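Local structure of DNA repair protein PprA (Deinococcus deserti, 6MC8) at residues A[117-122]-A[254-259]; A[188-193]-A[278-283]; A[260-265]-A[282-287]. The protein binds DNA, forms filaments and is linked to the repair of radiation-induced damage and to genome segregation. The protein carries 2 engineered substitutions. All blocks are in the same frame, centred on the assembly; numbering follows the deposited sequence.

Contacts 2 and 3 belong to one layer: strands 189-195 and 261-267 are neighbours in the same antiparallel sheet, and helix 274-304 runs over both, so their centres are only about 8 Å apart. Both are buried and largely apolar, contact 2 through methionine, leucine and valine, contact 3 through a valine, two alanines and the chain of a glutamate, with the axes slightly closer. Contact 1 lies about 22 Å from contact 3, centre to centre, on the other side of the chain's centre. It is partly buried and joins a helix start to a loop through aromatic rings. The chain runs directly from its segment 254-259 into strand segment 260-265 of contact 3.

Contact 1: A[117-122]-A[254-259]; sequences DGARAI and EAHFAV
The imidazole of His-256 lies between two neighbours, with the backbone and CB of Arg-120 over one face and its own sequence neighbour, CB of Ala-255, over the other. Arg-120 CB sits 3.8 Å from the centroid of the His-256 ring and 25° off its normal, a CH-pi contact. The Arg-120 side chain then runs outward, with NE 3.6 Å from His-256 CE1 before the chain bends at chi3 (-76°). The guanidinium and imidazole planes stand 84° apart, so the two groups are not stacked. Ala-119 CB reaches the ring obliquely, 3.6 Å from His-256 CD2. The rotation of the imidazole is held by a hydrogen bond between NE2 and the backbone O of Asn-250.

At the edge of the Phe-257 ring, close to its plane, Ile-122 CG2 comes within 3.8 Å of Phe-257 CZ, the two side chains crossing at about a right angle. Ala-119 O approaches the same ring at Phe-257 CE2.

The contact thus packs the first turn of helix 119-127, with Gly-118 as its N-cap, against the loop between helix 245-250 and strand 261-267. Both side chains also touch Ala-123 further along helix 119-127. Phe-257 meets the ring of Trp-80, and Val-259 leads on towards strand 261-267, resting on Leu-288 and Leu-291 of helix 274-304.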
loop_
_atom_site.group_PDB
_atom_site.type_symbol
_atom_site.label_atom_id
_atom_site.label_comp_id
_atom_site.label_asym_id
_atom_site.label_seq_id
_atom_site.Cartn_x
_atom_site.Cartn_y
_atom_site.Cartn_z
ATOM N N ASP A 117 -1.126 -2.776 -38.335
ATOM C CA ASP A 117 -0.580 -4.134 -38.157
ATOM C C ASP A 117 -1.649 -5.184 -38.378
ATOM O O ASP A 117 -1.308 -6.296 -38.692
ATOM C CB ASP A 117 0.009 -4.298 -36.762
ATOM C CG ASP A 117 1.262 -3.516 -36.501
ATOM O OD1 ASP A 117 1.902 -3.128 -37.428
ATOM O OD2 ASP A 117 1.566 -3.327 -35.379
ATOM N N GLY A 118 -2.889 -4.839 -38.116
ATOM C CA GLY A 118 -3.972 -5.786 -38.228
ATOM C C GLY A 118 -4.343 -6.381 -36.881
ATOM O O GLY A 118 -3.608 -6.290 -35.901
ATOM N N ALA A 119 -5.507 -7.024 -36.849
ATOM C CA ALA A 119 -6.083 -7.459 -35.581
ATOM C C ALA A 119 -5.358 -8.675 -35.018
ATOM O O ALA A 119 -5.212 -8.805 -33.797
ATOM C CB ALA A 119 -7.564 -7.758 -35.766
ATOM N N ARG A 120 -4.918 -9.585 -35.891
ATOM C CA ARG A 120 -4.162 -10.751 -35.442
ATOM C C ARG A 120 -2.821 -10.344 -34.847
ATOM O O ARG A 120 -2.391 -10.898 -33.829
ATOM C CB ARG A 120 -3.963 -11.726 -36.606
ATOM C CG ARG A 120 -3.119 -12.943 -36.258
ATOM C CD ARG A 120 -3.007 -13.942 -37.388
ATOM N NE ARG A 120 -4.221 -14.729 -37.556
ATOM C CZ ARG A 120 -4.428 -15.573 -38.561
ATOM N NH1 ARG A 120 -3.500 -15.736 -39.495
ATOM N NH2 ARG A 120 -5.563 -16.251 -38.636
ATOM N N ALA A 121 -2.167 -9.350 -35.449
ATOM C CA ALA A 121 -0.855 -8.920 -34.980
ATOM C C ALA A 121 -0.953 -8.181 -33.650
ATOM O O ALA A 121 -0.068 -8.303 -32.797
ATOM C CB ALA A 121 -0.192 -8.044 -36.041
ATOM N N ILE A 122 -2.019 -7.400 -33.462
ATOM C CA ILE A 122 -2.213 -6.679 -32.208
ATOM C C ILE A 122 -2.560 -7.646 -31.084
ATOM O O ILE A 122 -2.043 -7.533 -29.966
ATOM C CB ILE A 122 -3.291 -5.592 -32.391
ATOM C CG1 ILE A 122 -2.788 -4.489 -33.319
ATOM C CG2 ILE A 122 -3.716 -4.990 -31.066
ATOM C CD1 ILE A 122 -3.877 -3.558 -33.790
ATOM N N GLU A 254 -13.218 -8.968 -34.671
ATOM C CA GLU A 254 -14.106 -9.923 -34.029
ATOM C C GLU A 254 -13.539 -11.339 -34.041
ATOM O O GLU A 254 -13.943 -12.172 -33.225
ATOM C CB GLU A 254 -15.463 -9.883 -34.726
ATOM C CG GLU A 254 -16.307 -8.649 -34.424
ATOM C CD GLU A 254 -15.982 -7.459 -35.298
ATOM O OE1 GLU A 254 -15.160 -7.595 -36.217
ATOM O OE2 GLU A 254 -16.547 -6.377 -35.061
ATOM N N ALA A 255 -12.615 -11.634 -34.952
ATOM C CA ALA A 255 -11.973 -12.939 -34.960
ATOM C C ALA A 255 -10.770 -13.020 -34.034
ATOM O O ALA A 255 -10.155 -14.084 -33.939
ATOM C CB ALA A 255 -11.529 -13.302 -36.373
ATOM N N HIS A 256 -10.409 -11.924 -33.364
ATOM C CA HIS A 256 -9.177 -11.874 -32.592
ATOM C C HIS A 256 -9.346 -11.235 -31.223
ATOM O O HIS A 256 -8.381 -11.184 -30.459
ATOM C CB HIS A 256 -8.103 -11.118 -33.383
ATOM C CG HIS A 256 -7.860 -11.698 -34.737
ATOM N ND1 HIS A 256 -7.165 -12.870 -34.929
ATOM C CD2 HIS A 256 -8.277 -11.301 -35.961
ATOM C CE1 HIS A 256 -7.143 -13.156 -36.217
ATOM N NE2 HIS A 256 -7.808 -12.219 -36.865
ATOM N N PHE A 257 -10.542 -10.768 -30.888
ATOM C CA PHE A 257 -10.815 -10.123 -29.615
ATOM C C PHE A 257 -12.210 -10.509 -29.156
ATOM O O PHE A 257 -13.159 -10.476 -29.940
ATOM C CB PHE A 257 -10.697 -8.599 -29.726
ATOM C CG PHE A 257 -9.290 -8.107 -29.856
ATOM C CD1 PHE A 257 -8.529 -7.861 -28.730
ATOM C CD2 PHE A 257 -8.720 -7.908 -31.101
ATOM C CE1 PHE A 257 -7.237 -7.411 -28.840
ATOM C CE2 PHE A 257 -7.423 -7.469 -31.217
ATOM C CZ PHE A 257 -6.684 -7.214 -30.085
ATOM N N ALA A 258 -12.326 -10.877 -27.886
ATOM C CA ALA A 258 -13.605 -11.237 -27.302
ATOM C C ALA A 258 -13.722 -10.614 -25.920
ATOM O O ALA A 258 -12.723 -10.289 -25.279
ATOM C CB ALA A 258 -13.777 -12.756 -27.218
ATOM N N VAL A 259 -14.962 -10.455 -25.468
ATOM C CA VAL A 259 -15.247 -9.954 -24.129
ATOM C C VAL A 259 -15.217 -11.112 -23.146
ATOM O O VAL A 259 -15.940 -12.098 -23.311
ATOM C CB VAL A 259 -16.605 -9.235 -24.082
ATOM C CG1 VAL A 259 -16.993 -8.915 -22.652
ATOM C CG2 VAL A 259 -16.543 -7.967 -24.870
#

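Contact 2: A[188-193]-A[278-283]; sequences ETLAVE and KAMQRE
Met-280 extends from the helix over Leu-190 and Val-192, its CB meeting Val-192 and its sulfur and methyl meeting Leu-190. This is alpha/beta packing, in which the long helix 274-304 lies on one face of the four-stranded antiparallel sheet. The axes of strand segment 189-193 and helix segment 278-283 run in broadly the same direction, 35° apart, with a closest approach of 8.2 Å.

At its base, Met-280 CB touches Val-192 CG1 at 3.7 Å. Further out, the sulfur meets the end of the leucine side chain, with Met-280 SD 4.1 Å from Leu-190 CD2. The methionine chain is extended as far as SD and then bends (chi3 68°), which turns CE in against the strand backbone. Leu-190 CG also lies near this methyl.

Val-192 spans two helix residues. Its CG1 occupies the crowded position between the backbone N and carbonyl carbon and lies beside Met-280 CB and the backbone N of Gln-281. Its CG2 meets Gln-281 CB at 4.1 Å, the two side chains crossing at about a right angle. The Gln-281 side chain also touches Thr-181 of strand 179-186.

Trp-277, one turn earlier in the helix, also touches both Leu-190 and Val-192, while Glu-193 points to the other side of the sheet, where its carboxylate meets Arg-182 and Ser-261. Between strands 189-195 and 261-267, backbone hydrogen bonds join Val-192 to Val-264 and Leu-190 to Glu-266. Here the methyl of Met-280 reaches furthest in, with CE 3.3 Å from Leu-190 O and 3.4 Å from Val-264 O.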
loop_
_atom_site.group_PDB
_atom_site.type_symbol
_atom_site.label_atom_id
_atom_site.label_comp_id
_atom_site.label_asym_id
_atom_site.label_seq_id
_atom_site.Cartn_x
_atom_site.Cartn_y
_atom_site.Cartn_z
ATOM N N GLU A 188 -6.928 5.349 -3.787
ATOM C CA GLU A 188 -8.287 5.675 -3.386
ATOM C C GLU A 188 -9.328 4.890 -4.163
ATOM O O GLU A 188 -10.522 5.031 -3.891
ATOM C CB GLU A 188 -8.541 7.175 -3.557
ATOM C CG GLU A 188 -7.662 8.057 -2.691
ATOM C CD GLU A 188 -7.940 7.895 -1.215
ATOM O OE1 GLU A 188 -9.110 7.661 -0.848
ATOM O OE2 GLU A 188 -6.984 7.994 -0.419
ATOM N N THR A 189 -8.905 4.059 -5.109
ATOM C CA THR A 189 -9.798 3.399 -6.047
ATOM C C THR A 189 -10.032 1.956 -5.616
ATOM O O THR A 189 -9.105 1.144 -5.638
ATOM C CB THR A 189 -9.215 3.435 -7.458
ATOM O OG1 THR A 189 -8.950 4.789 -7.836
ATOM C CG2 THR A 189 -10.185 2.828 -8.448
ATOM N N LEU A 190 -11.264 1.640 -5.233
ATOM C CA LEU A 190 -11.693 0.262 -5.050
ATOM C C LEU A 190 -12.182 -0.275 -6.385
ATOM O O LEU A 190 -12.872 0.426 -7.127
ATOM C CB LEU A 190 -12.805 0.150 -4.006
ATOM C CG LEU A 190 -13.296 -1.262 -3.677
ATOM C CD1 LEU A 190 -12.212 -2.063 -2.995
ATOM C CD2 LEU A 190 -14.553 -1.239 -2.848
ATOM N N ALA A 191 -11.816 -1.511 -6.697
ATOM C CA ALA A 191 -12.163 -2.092 -7.981
ATOM C C ALA A 191 -12.494 -3.567 -7.831
ATOM O O ALA A 191 -11.991 -4.239 -6.929
ATOM C CB ALA A 191 -11.034 -1.906 -8.977
ATOM N N VAL A 192 -13.347 -4.062 -8.720
ATOM C CA VAL A 192 -13.747 -5.461 -8.735
ATOM C C VAL A 192 -13.855 -5.919 -10.187
ATOM O O VAL A 192 -14.353 -5.184 -11.048
ATOM C CB VAL A 192 -15.055 -5.686 -7.939
ATOM C CG1 VAL A 192 -16.192 -4.839 -8.455
ATOM C CG2 VAL A 192 -15.455 -7.148 -7.929
ATOM N N GLU A 193 -13.316 -7.100 -10.470
ATOM C CA GLU A 193 -13.360 -7.703 -11.792
ATOM C C GLU A 193 -14.241 -8.938 -11.726
ATOM O O GLU A 193 -14.160 -9.706 -10.768
ATOM C CB GLU A 193 -11.958 -8.078 -12.275
ATOM C CG GLU A 193 -11.911 -8.672 -13.670
ATOM C CD GLU A 193 -10.516 -9.046 -14.098
ATOM O OE1 GLU A 193 -9.581 -8.878 -13.296
ATOM O OE2 GLU A 193 -10.350 -9.507 -15.239
ATOM N N LYS A 278 -20.692 -4.487 -2.979
ATOM C CA LYS A 278 -21.683 -5.481 -3.366
ATOM C C LYS A 278 -22.476 -5.013 -4.578
ATOM O O LYS A 278 -22.828 -5.815 -5.448
ATOM C CB LYS A 278 -22.609 -5.773 -2.188
ATOM C CG LYS A 278 -22.230 -7.001 -1.394
ATOM C CD LYS A 278 -23.037 -7.104 -0.113
ATOM N N ALA A 279 -22.727 -3.709 -4.669
ATOM C CA ALA A 279 -23.378 -3.164 -5.850
ATOM C C ALA A 279 -22.409 -3.069 -7.020
ATOM O O ALA A 279 -22.835 -3.028 -8.177
ATOM C CB ALA A 279 -23.975 -1.798 -5.527
ATOM N N MET A 280 -21.105 -3.045 -6.738
ATOM C CA MET A 280 -20.105 -2.977 -7.798
ATOM C C MET A 280 -19.958 -4.317 -8.507
ATOM O O MET A 280 -19.915 -4.378 -9.740
ATOM C CB MET A 280 -18.763 -2.534 -7.217
ATOM C CG MET A 280 -18.651 -1.067 -6.880
ATOM S SD MET A 280 -17.244 -0.683 -5.832
ATOM C CE MET A 280 -15.891 -1.005 -6.942
ATOM N N GLN A 281 -19.859 -5.401 -7.734
ATOM C CA GLN A 281 -19.752 -6.735 -8.310
ATOM C C GLN A 281 -21.028 -7.127 -9.041
ATOM O O GLN A 281 -20.982 -7.778 -10.091
ATOM C CB GLN A 281 -19.435 -7.748 -7.212
ATOM C CG GLN A 281 -19.192 -9.141 -7.727
ATOM C CD GLN A 281 -18.894 -10.116 -6.632
ATOM O OE1 GLN A 281 -18.902 -9.765 -5.461
ATOM N NE2 GLN A 281 -18.639 -11.358 -7.004
ATOM N N ARG A 282 -22.180 -6.733 -8.495
ATOM C CA ARG A 282 -23.457 -7.023 -9.133
ATOM C C ARG A 282 -23.614 -6.228 -10.422
ATOM O O ARG A 282 -24.258 -6.688 -11.370
ATOM C CB ARG A 282 -24.588 -6.720 -8.153
ATOM C CG ARG A 282 -25.960 -7.228 -8.542
ATOM C CD ARG A 282 -26.988 -6.868 -7.472
ATOM N NE ARG A 282 -26.656 -7.452 -6.175
ATOM C CZ ARG A 282 -26.344 -6.747 -5.091
ATOM N NH1 ARG A 282 -26.332 -5.423 -5.140
ATOM N NH2 ARG A 282 -26.050 -7.366 -3.958
ATOM N N GLU A 283 -23.019 -5.032 -10.476
ATOM C CA GLU A 283 -22.973 -4.275 -11.722
ATOM C C GLU A 283 -22.077 -4.956 -12.747
ATOM O O GLU A 283 -22.442 -5.059 -13.922
ATOM C CB GLU A 283 -22.484 -2.850 -11.457
ATOM C CG GLU A 283 -22.353 -1.991 -12.704
ATOM C CD GLU A 283 -21.816 -0.609 -12.414
ATOM O OE1 GLU A 283 -21.562 -0.307 -11.234
ATOM O OE2 GLU A 283 -21.634 0.173 -13.366
#

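Contact 3: A[260-265]-A[282-287]; sequences SSAVVR and REATET
Val-264 directs both of its methyls at the helix, CG1 to Glu-283 and CG2 to both Glu-283 and Ala-284. With chi1 at 176°, CG1 is anti to the backbone N and lies 3.4 Å from Glu-283 OE1, whereas CG2, beside the backbone N, meets Ala-284 CB at 3.7 Å. Glu-283 itself is extended, and its chain passes obliquely across the valine, so that the aliphatic part and the carboxylate carbon lie against CG2. An alanine in place of Val-264 would probably open a gap between strand and helix and leave the Glu-283 chain without both methyls and Ala-284 CB without CG2.

Two residues earlier in the strand, Ala-262 CB approaches the helix backbone, 3.4 Å from Ala-284 O, and also reaches Thr-287 CB. The threonine's hydroxyl turns back into its own helix: Thr-287 OG1, anti to the carbonyl carbon (chi1 -56°), donates to Glu-283 O at 2.7 Å, from 42° out of the carbonyl plane. That oxygen also accepts the helical bond from Thr-287 N. The OG1 bond helps fix the threonine's rotation, leaving CB and CG2 near Ala-262.

The axes of strand segment 261-265 and helix segment 282-287 approach to 7.4 Å at 150°, nearly antiparallel, as in a beta-alpha unit whose helix 274-304 follows strand 261-267, outermost in the sheet within this chain, and folds back over the same antiparallel sheet.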
loop_
_atom_site.group_PDB
_atom_site.type_symbol
_atom_site.label_atom_id
_atom_site.label_comp_id
_atom_site.label_asym_id
_atom_site.label_seq_id
_atom_site.Cartn_x
_atom_site.Cartn_y
_atom_site.Cartn_z
ATOM N N SER A 260 -14.382 -10.990 -22.116
ATOM C CA SER A 260 -14.325 -11.983 -21.058
ATOM C C SER A 260 -14.426 -11.403 -19.656
ATOM O O SER A 260 -14.644 -12.167 -18.713
ATOM C CB SER A 260 -13.034 -12.811 -21.159
ATOM O OG SER A 260 -11.897 -12.027 -20.875
ATOM N N SER A 261 -14.290 -10.092 -19.482
ATOM C CA SER A 261 -14.341 -9.506 -18.154
ATOM C C SER A 261 -15.185 -8.240 -18.165
ATOM O O SER A 261 -15.646 -7.779 -19.209
ATOM C CB SER A 261 -12.940 -9.197 -17.614
ATOM O OG SER A 261 -12.206 -10.380 -17.383
ATOM N N ALA A 262 -15.399 -7.704 -16.968
ATOM C CA ALA A 262 -16.026 -6.412 -16.753
ATOM C C ALA A 262 -15.550 -5.878 -15.413
ATOM O O ALA A 262 -15.577 -6.594 -14.410
ATOM C CB ALA A 262 -17.554 -6.505 -16.781
ATOM N N VAL A 263 -15.102 -4.626 -15.400
ATOM C CA VAL A 263 -14.489 -4.020 -14.225
ATOM C C VAL A 263 -15.314 -2.812 -13.800
ATOM O O VAL A 263 -15.643 -1.954 -14.625
ATOM C CB VAL A 263 -13.025 -3.618 -14.504
ATOM C CG1 VAL A 263 -12.395 -2.979 -13.283
ATOM C CG2 VAL A 263 -12.214 -4.817 -14.955
ATOM N N VAL A 264 -15.650 -2.748 -12.514
ATOM C CA VAL A 264 -16.305 -1.591 -11.916
ATOM C C VAL A 264 -15.358 -0.988 -10.889
ATOM O O VAL A 264 -14.809 -1.707 -10.047
ATOM C CB VAL A 264 -17.655 -1.967 -11.278
ATOM C CG1 VAL A 264 -18.275 -0.773 -10.583
ATOM C CG2 VAL A 264 -18.601 -2.481 -12.327
ATOM N N ARG A 265 -15.158 0.326 -10.965
ATOM C CA ARG A 265 -14.253 1.039 -10.078
ATOM C C ARG A 265 -15.007 2.098 -9.286
ATOM O O ARG A 265 -16.047 2.602 -9.717
ATOM C CB ARG A 265 -13.114 1.690 -10.862
ATOM C CG ARG A 265 -12.158 0.693 -11.476
ATOM C CD ARG A 265 -11.085 1.378 -12.284
ATOM N NE ARG A 265 -10.157 0.426 -12.878
ATOM C CZ ARG A 265 -10.322 -0.133 -14.069
ATOM N NH1 ARG A 265 -11.387 0.153 -14.798
ATOM N NH2 ARG A 265 -9.425 -0.986 -14.527
ATOM N N ARG A 282 -22.180 -6.733 -8.495
ATOM C CA ARG A 282 -23.457 -7.023 -9.133
ATOM C C ARG A 282 -23.614 -6.228 -10.422
ATOM O O ARG A 282 -24.258 -6.688 -11.370
ATOM C CB ARG A 282 -24.588 -6.720 -8.153
ATOM C CG ARG A 282 -25.960 -7.228 -8.542
ATOM C CD ARG A 282 -26.988 -6.868 -7.472
ATOM N NE ARG A 282 -26.656 -7.452 -6.175
ATOM C CZ ARG A 282 -26.344 -6.747 -5.091
ATOM N NH1 ARG A 282 -26.332 -5.423 -5.140
ATOM N NH2 ARG A 282 -26.050 -7.366 -3.958
ATOM N N GLU A 283 -23.019 -5.032 -10.476
ATOM C CA GLU A 283 -22.973 -4.275 -11.722
ATOM C C GLU A 283 -22.077 -4.956 -12.747
ATOM O O GLU A 283 -22.442 -5.059 -13.922
ATOM C CB GLU A 283 -22.484 -2.850 -11.457
ATOM C CG GLU A 283 -22.353 -1.991 -12.704
ATOM C CD GLU A 283 -21.816 -0.609 -12.414
ATOM O OE1 GLU A 283 -21.562 -0.307 -11.234
ATOM O OE2 GLU A 283 -21.634 0.173 -13.366
ATOM N N ALA A 284 -20.910 -5.439 -12.316
ATOM C CA ALA A 284 -19.949 -6.030 -13.240
ATOM C C ALA A 284 -20.441 -7.364 -13.785
ATOM O O ALA A 284 -20.141 -7.720 -14.927
ATOM C CB ALA A 284 -18.599 -6.201 -12.549
ATOM N N THR A 285 -21.200 -8.109 -12.982
ATOM C CA THR A 285 -21.768 -9.370 -13.445
ATOM C C THR A 285 -22.860 -9.129 -14.483
ATOM O O THR A 285 -22.914 -9.810 -15.512
ATOM C CB THR A 285 -22.303 -10.158 -12.247
ATOM O OG1 THR A 285 -21.230 -10.430 -11.339
ATOM C CG2 THR A 285 -22.917 -11.470 -12.683
ATOM N N GLU A 286 -23.727 -8.144 -14.235
ATOM C CA GLU A 286 -24.741 -7.773 -15.218
ATOM C C GLU A 286 -24.120 -7.150 -16.460
ATOM O O GLU A 286 -24.641 -7.314 -17.567
ATOM C CB GLU A 286 -25.758 -6.815 -14.595
ATOM C CG GLU A 286 -26.782 -7.479 -13.695
ATOM C CD GLU A 286 -27.823 -8.270 -14.478
ATOM O OE1 GLU A 286 -28.197 -7.833 -15.586
ATOM O OE2 GLU A 286 -28.264 -9.330 -13.991
ATOM N N THR A 287 -23.011 -6.427 -16.297
ATOM C CA THR A 287 -22.333 -5.853 -17.453
ATOM C C THR A 287 -21.650 -6.941 -18.274
ATOM O O THR A 287 -21.697 -6.913 -19.507
ATOM C CB THR A 287 -21.328 -4.790 -17.002
ATOM O OG1 THR A 287 -22.003 -3.796 -16.229
ATOM C CG2 THR A 287 -20.686 -4.108 -18.186
#